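Transcriptional regulator, marR family, putative (Sulfolobus solfataricus, PDB 3F3X) probably binds DNA as a dimeric, winged helix-turn-helix transcription factor of the MarR family and regulates transcription in an archaeon. Local coordinates at residues K23-R28 with E109-L114; Y37-I42 with T68-K73. All coordinates share one frame; numbering follows the deposited sequence.

Contact 1: residues K23-R28 with E109-L114; sequences KEFNNR and EVLRNL
F25, R28, V110, L111 and L114 form a largely apolar helix-helix contact between helix 3-33 and helix 98-118. The two short segments run roughly antiparallel, at 140°, with axes 10.7 Å apart. L114 is central to the contact: its two methyls reach different partners. CD2 lies at the edge of the F25 ring, 3.9 Å from F25 CD1. CD1 sits over the centre of the R28 guanidinium face, 3.9 Å from R28 CZ. In L114, chi1 of -180° sets CG anti to the backbone N, and the two methyls branch from there. L111 takes a face of the F25 ring instead. Its CD2 stands above the plane, displaced toward the rim, 4.0 Å from F25 CD1. The aliphatic part of R28 also takes part, with CG 3.7 Å from V110 CG1. R28 NH2 makes a long, weak ion pair with E117. F25 also meets Y37 and packs on M11 of the second subunit. An alanine at F25 would probably leave L111 CD2 and L114 CD2 without their aromatic partner and open a gap between the helices. Packing of the first long helix against a C-terminal helix, beside the second subunit, is typical of the helical dimerisation region of MarR proteins.

Contact 2: residues Y37-I42 with T68-K73; sequences YLDFSI and TAAVDK
I42 and A70 bring together two helices of the winged helix-turn-helix domain, helix 37-48 and helix 64-76. The latter probably corresponds, as in other MarR proteins, to the recognition helix. The short segments cross at -80°, with axes 10.0 Å apart. A70 points its methyl at helix 37-48, and three side chains gather round it. I42 comes closest, with CD1 3.6 Å from A70 CB. Its CG1 lies anti to the carbonyl carbon (chi1 -68°), and chi2 of 174° extends the chain so that CD1 leads. The same CD1 reaches V71 CG2 at 4.2 Å, where the two side chains meet at about a right angle. L38 adds one branch, its CD2 4.0 Å from A70 CB. The small A70 side chain is consistent with the near approach of the backbones, with D39 CA and A70 CA 6.3 Å apart. The two carboxylate oxygens of D39 have different surroundings. OD1 accepts a hydrogen bond from the backbone N of S36, just before the helix. This bond probably limits rotation of the carboxylate. L74 of helix 64-76 packs on both D39 and I42, and V71 also touches M53 and R82. The other carboxylate oxygen, D39 OD2, lies 3.9 Å from A70 CB.

Overall arrangement
The centres of contacts 1 and 2 are about 16 Å apart. Along the chain the order is 23-28, 37-42, 68-73, 109-114, so both halves of contact 2 come between those of contact 1. Helices 3-33 and 37-48 are consecutive, and the contacts touch at this junction. N26 OD1 probably accepts a hydrogen bond from Y37 N at 2.9 Å. L111 CD1 packs on F40 CD2 at 3.5 Å. Both contacts also reach the second subunit. Contact 1 belongs to the helices near the dimer interface, contact 2 to the winged helix-turn-helix core. Helix 37-48 thus adjoins both the dimer region and the helix that probably reads DNA.

Contact 1: residues K23-R28 with E109-L114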
ATOM      1  N   LYS A  23       6.375   3.983  -4.950  1.00 32.67           N
ATOM      2  CA  LYS A  23       7.476   3.916  -5.899  1.00 33.56           C
ATOM      3  C   LYS A  23       7.945   5.337  -6.187  1.00 31.91           C
ATOM      4  O   LYS A  23       9.144   5.611  -6.241  1.00 31.74           O
ATOM      5  CB  LYS A  23       7.038   3.248  -7.207  1.00 36.25           C
ATOM      6  CG  LYS A  23       8.175   3.106  -8.214  1.00 39.39           C
ATOM      7  CD  LYS A  23       7.692   2.602  -9.568  1.00 43.43           C
ATOM      8  CE  LYS A  23       8.836   2.586 -10.576  1.00 45.13           C
ATOM      9  NZ  LYS A  23       8.375   2.219 -11.945  1.00 49.07           N
ATOM     10  N   GLU A  24       6.991   6.242  -6.371  1.00 31.56           N
ATOM     11  CA  GLU A  24       7.326   7.632  -6.651  1.00 32.36           C
ATOM     12  C   GLU A  24       7.959   8.288  -5.434  1.00 30.74           C
ATOM     13  O   GLU A  24       8.944   9.020  -5.555  1.00 29.88           O
ATOM     14  CB  GLU A  24       6.082   8.411  -7.071  1.00 36.08           C
ATOM     15  CG  GLU A  24       5.512   7.954  -8.399  1.00 43.29           C
ATOM     16  CD  GLU A  24       5.011   9.113  -9.232  1.00 47.71           C
ATOM     17  OE1 GLU A  24       5.804  10.047  -9.478  1.00 51.88           O
ATOM     18  OE2 GLU A  24       3.831   9.089  -9.643  1.00 50.80           O
ATOM     19  N   PHE A  25       7.397   8.010  -4.261  1.00 27.74           N
ATOM     20  CA  PHE A  25       7.915   8.566  -3.013  1.00 27.87           C
ATOM     21  C   PHE A  25       9.353   8.125  -2.765  1.00 28.18           C
ATOM     22  O   PHE A  25      10.227   8.958  -2.522  1.00 27.14           O
ATOM     23  CB  PHE A  25       7.044   8.134  -1.829  1.00 26.53           C
ATOM     24  CG  PHE A  25       5.711   8.825  -1.760  1.00 27.82           C
ATOM     25  CD1 PHE A  25       5.332   9.742  -2.733  1.00 28.05           C
ATOM     26  CD2 PHE A  25       4.838   8.568  -0.706  1.00 28.57           C
ATOM     27  CE1 PHE A  25       4.097  10.389  -2.666  1.00 29.13           C
ATOM     28  CE2 PHE A  25       3.600   9.209  -0.628  1.00 32.08           C
ATOM     29  CZ  PHE A  25       3.232  10.126  -1.612  1.00 29.83           C
ATOM     30  N   ASN A  26       9.595   6.816  -2.821  1.00 28.23           N
ATOM     31  CA  ASN A  26      10.939   6.291  -2.595  1.00 29.09           C
ATOM     32  C   ASN A  26      11.935   6.752  -3.658  1.00 29.79           C
ATOM     33  O   ASN A  26      13.106   6.985  -3.355  1.00 30.81           O
ATOM     34  CB  ASN A  26      10.927   4.756  -2.545  1.00 27.98           C
ATOM     35  CG  ASN A  26      10.342   4.214  -1.248  1.00 31.32           C
ATOM     36  OD1 ASN A  26      10.332   4.897  -0.225  1.00 31.10           O
ATOM     37  ND2 ASN A  26       9.873   2.972  -1.284  1.00 31.46           N
ATOM     38  N   ASN A  27      11.469   6.885  -4.900  1.00 29.92           N
ATOM     39  CA  ASN A  27      12.333   7.323  -5.988  1.00 31.66           C
ATOM     40  C   ASN A  27      12.777   8.764  -5.743  1.00 30.25           C
ATOM     41  O   ASN A  27      13.972   9.070  -5.790  1.00 30.94           O
ATOM     42  CB  ASN A  27      11.619   7.237  -7.335  1.00 33.21           C
ATOM     43  CG  ASN A  27      12.471   7.770  -8.458  1.00 37.36           C
ATOM     44  OD1 ASN A  27      12.112   8.747  -9.119  1.00 40.15           O
ATOM     45  ND2 ASN A  27      13.618   7.142  -8.672  1.00 37.72           N
ATOM     46  N   ARG A  28      11.807   9.634  -5.468  1.00 30.18           N
ATOM     47  CA  ARG A  28      12.051  11.045  -5.215  1.00 30.75           C
ATOM     48  C   ARG A  28      12.941  11.264  -3.989  1.00 30.09           C
ATOM     49  O   ARG A  28      13.983  11.915  -4.081  1.00 28.63           O
ATOM     50  CB  ARG A  28      10.718  11.758  -4.991  1.00 33.62           C
ATOM     51  CG  ARG A  28      10.701  13.212  -5.370  1.00 40.00           C
ATOM     52  CD  ARG A  28      10.556  13.366  -6.871  1.00 44.22           C
ATOM     53  NE  ARG A  28      10.018  14.684  -7.166  1.00 48.27           N
ATOM     54  CZ  ARG A  28       9.538  15.069  -8.340  1.00 49.79           C
ATOM     55  NH1 ARG A  28       9.521  14.238  -9.375  1.00 50.65           N
ATOM     56  NH2 ARG A  28       9.058  16.295  -8.465  1.00 52.75           N
ATOM     57  N   GLU A 109       8.845  18.976   2.582  1.00 24.63           N
ATOM     58  CA  GLU A 109       8.659  19.864   1.439  1.00 27.47           C
ATOM     59  C   GLU A 109       8.610  19.068   0.134  1.00 25.47           C
ATOM     60  O   GLU A 109       7.756  19.312  -0.718  1.00 26.38           O
ATOM     61  CB  GLU A 109       9.801  20.877   1.358  1.00 30.80           C
ATOM     62  CG  GLU A 109       9.518  22.023   0.409  1.00 40.09           C
ATOM     63  CD  GLU A 109       8.872  23.203   1.106  1.00 45.68           C
ATOM     64  OE1 GLU A 109       8.026  22.987   2.003  1.00 48.70           O
ATOM     65  OE2 GLU A 109       9.208  24.352   0.750  1.00 49.49           O
ATOM     66  N   VAL A 110       9.544  18.132  -0.020  1.00 24.84           N
ATOM     67  CA  VAL A 110       9.613  17.297  -1.215  1.00 22.52           C
ATOM     68  C   VAL A 110       8.326  16.491  -1.414  1.00 23.79           C
ATOM     69  O   VAL A 110       7.740  16.504  -2.496  1.00 21.67           O
ATOM     70  CB  VAL A 110      10.814  16.310  -1.149  1.00 23.29           C
ATOM     71  CG1 VAL A 110      10.695  15.259  -2.244  1.00 23.52           C
ATOM     72  CG2 VAL A 110      12.123  17.069  -1.300  1.00 25.72           C
ATOM     73  N   LEU A 111       7.888  15.793  -0.369  1.00 22.66           N
ATOM     74  CA  LEU A 111       6.680  14.977  -0.462  1.00 24.14           C
ATOM     75  C   LEU A 111       5.398  15.788  -0.621  1.00 25.45           C
ATOM     76  O   LEU A 111       4.515  15.412  -1.398  1.00 25.09           O
ATOM     77  CB  LEU A 111       6.556  14.068   0.764  1.00 24.07           C
ATOM     78  CG  LEU A 111       7.619  12.974   0.863  1.00 26.41           C
ATOM     79  CD1 LEU A 111       7.341  12.089   2.079  1.00 24.21           C
ATOM     80  CD2 LEU A 111       7.608  12.141  -0.420  1.00 26.22           C
ATOM     81  N   ARG A 112       5.300  16.893   0.114  1.00 25.66           N
ATOM     82  CA  ARG A 112       4.124  17.760   0.067  1.00 26.19           C
ATOM     83  C   ARG A 112       3.910  18.344  -1.333  1.00 26.38           C
ATOM     84  O   ARG A 112       2.788  18.356  -1.850  1.00 24.36           O
ATOM     85  CB  ARG A 112       4.284  18.900   1.071  1.00 29.09           C
ATOM     86  CG  ARG A 112       3.015  19.683   1.368  1.00 34.82           C
ATOM     87  CD  ARG A 112       3.369  20.969   2.099  1.00 40.02           C
ATOM     88  NE  ARG A 112       4.182  21.831   1.243  1.00 44.04           N
ATOM     89  CZ  ARG A 112       5.028  22.756   1.684  1.00 45.38           C
ATOM     90  NH1 ARG A 112       5.186  22.954   2.987  1.00 45.69           N
ATOM     91  NH2 ARG A 112       5.724  23.478   0.815  1.00 45.08           N
ATOM     92  N   ASN A 113       4.986  18.842  -1.937  1.00 24.55           N
ATOM     93  CA  ASN A 113       4.900  19.423  -3.276  1.00 27.33           C
ATOM     94  C   ASN A 113       4.578  18.348  -4.308  1.00 27.62           C
ATOM     95  O   ASN A 113       3.778  18.572  -5.218  1.00 27.72           O
ATOM     96  CB  ASN A 113       6.214  20.123  -3.654  1.00 28.15           C
ATOM     97  CG  ASN A 113       6.468  21.374  -2.829  1.00 29.83           C
ATOM     98  OD1 ASN A 113       5.532  22.010  -2.355  1.00 33.39           O
ATOM     99  ND2 ASN A 113       7.736  21.738  -2.667  1.00 29.95           N
ATOM    100  N   LEU A 114       5.199  17.183  -4.157  1.00 27.90           N
ATOM    101  CA  LEU A 114       4.973  16.070  -5.069  1.00 28.79           C
ATOM    102  C   LEU A 114       3.502  15.669  -5.048  1.00 29.08           C
ATOM    103  O   LEU A 114       2.874  15.534  -6.091  1.00 28.19           O
ATOM    104  CB  LEU A 114       5.832  14.865  -4.677  1.00 29.71           C
ATOM    105  CG  LEU A 114       5.687  13.633  -5.574  1.00 32.26           C
ATOM    106  CD1 LEU A 114       6.032  14.002  -7.010  1.00 35.57           C
ATOM    107  CD2 LEU A 114       6.597  12.525  -5.077  1.00 34.46           C
TER

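Contact 2: residues Y37-I42 with T68-K73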
ATOM      1  N   TYR A  37      10.522   6.484   2.156  1.00 23.32           N
ATOM      2  CA  TYR A  37       9.276   7.014   2.685  1.00 25.09           C
ATOM      3  C   TYR A  37       9.150   6.650   4.161  1.00 24.65           C
ATOM      4  O   TYR A  37       8.652   7.440   4.962  1.00 23.10           O
ATOM      5  CB  TYR A  37       8.096   6.442   1.911  1.00 27.65           C
ATOM      6  CG  TYR A  37       6.752   6.986   2.338  1.00 30.44           C
ATOM      7  CD1 TYR A  37       6.546   8.358   2.490  1.00 31.48           C
ATOM      8  CD2 TYR A  37       5.668   6.133   2.520  1.00 34.30           C
ATOM      9  CE1 TYR A  37       5.287   8.867   2.806  1.00 33.97           C
ATOM     10  CE2 TYR A  37       4.406   6.630   2.832  1.00 37.58           C
ATOM     11  CZ  TYR A  37       4.222   7.996   2.969  1.00 36.87           C
ATOM     12  OH  TYR A  37       2.957   8.476   3.227  1.00 40.46           O
ATOM     13  N   LEU A  38       9.600   5.450   4.516  1.00 24.91           N
ATOM     14  CA  LEU A  38       9.536   5.009   5.906  1.00 23.71           C
ATOM     15  C   LEU A  38      10.454   5.887   6.748  1.00 23.42           C
ATOM     16  O   LEU A  38      10.151   6.177   7.905  1.00 23.25           O
ATOM     17  CB  LEU A  38       9.963   3.544   6.035  1.00 24.25           C
ATOM     18  CG  LEU A  38       9.892   2.977   7.459  1.00 24.37           C
ATOM     19  CD1 LEU A  38       8.470   3.092   7.981  1.00 24.86           C
ATOM     20  CD2 LEU A  38      10.341   1.518   7.464  1.00 26.40           C
ATOM     21  N   ASP A  39      11.581   6.294   6.163  1.00 22.32           N
ATOM     22  CA  ASP A  39      12.535   7.161   6.851  1.00 21.91           C
ATOM     23  C   ASP A  39      11.811   8.455   7.212  1.00 20.68           C
ATOM     24  O   ASP A  39      11.937   8.964   8.328  1.00 20.06           O
ATOM     25  CB  ASP A  39      13.718   7.508   5.944  1.00 22.11           C
ATOM     26  CG  ASP A  39      14.687   6.355   5.756  1.00 26.01           C
ATOM     27  OD1 ASP A  39      15.493   6.439   4.803  1.00 26.85           O
ATOM     28  OD2 ASP A  39      14.664   5.386   6.550  1.00 26.94           O
ATOM     29  N   PHE A  40      11.068   8.989   6.247  1.00 18.80           N
ATOM     30  CA  PHE A  40      10.314  10.213   6.464  1.00 19.37           C
ATOM     31  C   PHE A  40       9.317  10.039   7.612  1.00 20.30           C
ATOM     32  O   PHE A  40       9.195  10.906   8.476  1.00 19.18           O
ATOM     33  CB  PHE A  40       9.553  10.605   5.197  1.00 20.23           C
ATOM     34  CG  PHE A  40       8.398  11.530   5.451  1.00 22.36           C
ATOM     35  CD1 PHE A  40       8.611  12.874   5.762  1.00 20.52           C
ATOM     36  CD2 PHE A  40       7.093  11.049   5.415  1.00 22.74           C
ATOM     37  CE1 PHE A  40       7.531  13.721   6.031  1.00 24.32           C
ATOM     38  CE2 PHE A  40       6.015  11.883   5.681  1.00 23.59           C
ATOM     39  CZ  PHE A  40       6.229  13.221   5.991  1.00 22.05           C
ATOM     40  N   SER A  41       8.597   8.921   7.606  1.00 18.75           N
ATOM     41  CA  SER A  41       7.610   8.649   8.650  1.00 20.84           C
ATOM     42  C   SER A  41       8.235   8.601  10.045  1.00 19.49           C
ATOM     43  O   SER A  41       7.684   9.148  11.006  1.00 20.36           O
ATOM     44  CB  SER A  41       6.896   7.326   8.367  1.00 21.98           C
ATOM     45  OG  SER A  41       6.149   7.401   7.167  1.00 23.89           O
ATOM     46  N   ILE A  42       9.380   7.936  10.156  1.00 18.55           N
ATOM     47  CA  ILE A  42      10.063   7.826  11.437  1.00 18.07           C
ATOM     48  C   ILE A  42      10.495   9.208  11.914  1.00 18.23           C
ATOM     49  O   ILE A  42      10.331   9.546  13.090  1.00 15.63           O
ATOM     50  CB  ILE A  42      11.290   6.884  11.333  1.00 19.54           C
ATOM     51  CG1 ILE A  42      10.803   5.449  11.088  1.00 20.75           C
ATOM     52  CG2 ILE A  42      12.143   6.963  12.608  1.00 18.34           C
ATOM     53  CD1 ILE A  42      11.918   4.456  10.822  1.00 22.28           C
ATOM     54  N   THR A  68      13.745  -1.377  12.699  1.00 27.18           N
ATOM     55  CA  THR A  68      15.137  -1.489  13.126  1.00 29.56           C
ATOM     56  C   THR A  68      16.104  -1.235  11.976  1.00 30.43           C
ATOM     57  O   THR A  68      17.110  -0.544  12.142  1.00 29.67           O
ATOM     58  CB  THR A  68      15.437  -2.882  13.708  1.00 31.56           C
ATOM     59  OG1 THR A  68      14.543  -3.149  14.792  1.00 32.49           O
ATOM     60  CG2 THR A  68      16.869  -2.945  14.221  1.00 33.50           C
ATOM     61  N   ALA A  69      15.800  -1.805  10.813  1.00 30.35           N
ATOM     62  CA  ALA A  69      16.647  -1.628   9.640  1.00 31.08           C
ATOM     63  C   ALA A  69      16.691  -0.154   9.250  1.00 28.83           C
ATOM     64  O   ALA A  69      17.759   0.381   8.958  1.00 29.75           O
ATOM     65  CB  ALA A  69      16.121  -2.463   8.475  1.00 31.48           C
ATOM     66  N   ALA A  70      15.530   0.496   9.251  1.00 27.04           N
ATOM     67  CA  ALA A  70      15.440   1.912   8.897  1.00 26.17           C
ATOM     68  C   ALA A  70      16.199   2.776   9.901  1.00 25.98           C
ATOM     69  O   ALA A  70      16.972   3.650   9.514  1.00 26.97           O
ATOM     70  CB  ALA A  70      13.976   2.347   8.830  1.00 25.09           C
ATOM     71  N   VAL A  71      15.979   2.527  11.190  1.00 25.79           N
ATOM     72  CA  VAL A  71      16.648   3.286  12.244  1.00 25.50           C
ATOM     73  C   VAL A  71      18.163   3.098  12.190  1.00 26.94           C
ATOM     74  O   VAL A  71      18.919   4.033  12.462  1.00 24.80           O
ATOM     75  CB  VAL A  71      16.115   2.878  13.643  1.00 25.62           C
ATOM     76  CG1 VAL A  71      16.922   3.561  14.742  1.00 25.09           C
ATOM     77  CG2 VAL A  71      14.639   3.254  13.756  1.00 23.59           C
ATOM     78  N   ASP A  72      18.616   1.897  11.834  1.00 29.24           N
ATOM     79  CA  ASP A  72      20.052   1.661  11.744  1.00 31.58           C
ATOM     80  C   ASP A  72      20.684   2.672  10.790  1.00 31.90           C
ATOM     81  O   ASP A  72      21.723   3.257  11.094  1.00 32.61           O
ATOM     82  CB  ASP A  72      20.361   0.248  11.231  1.00 34.22           C
ATOM     83  CG  ASP A  72      20.050  -0.835  12.250  1.00 36.65           C
ATOM     84  OD1 ASP A  72      20.123  -0.568  13.470  1.00 35.09           O
ATOM     85  OD2 ASP A  72      19.751  -1.968  11.817  1.00 38.88           O
ATOM     86  N   LYS A  73      20.056   2.879   9.636  1.00 33.05           N
ATOM     87  CA  LYS A  73      20.590   3.818   8.657  1.00 33.25           C
ATOM     88  C   LYS A  73      20.434   5.258   9.119  1.00 32.16           C
ATOM     89  O   LYS A  73      21.366   6.057   9.008  1.00 31.03           O
ATOM     90  CB  LYS A  73      19.913   3.620   7.301  1.00 36.98           C
ATOM     91  CG  LYS A  73      20.873   3.140   6.224  1.00 43.00           C
ATOM     92  CD  LYS A  73      20.150   2.528   5.036  1.00 45.65           C
ATOM     93  CE  LYS A  73      21.145   1.910   4.063  1.00 47.70           C
ATOM     94  NZ  LYS A  73      20.476   1.144   2.974  1.00 49.69           N
TER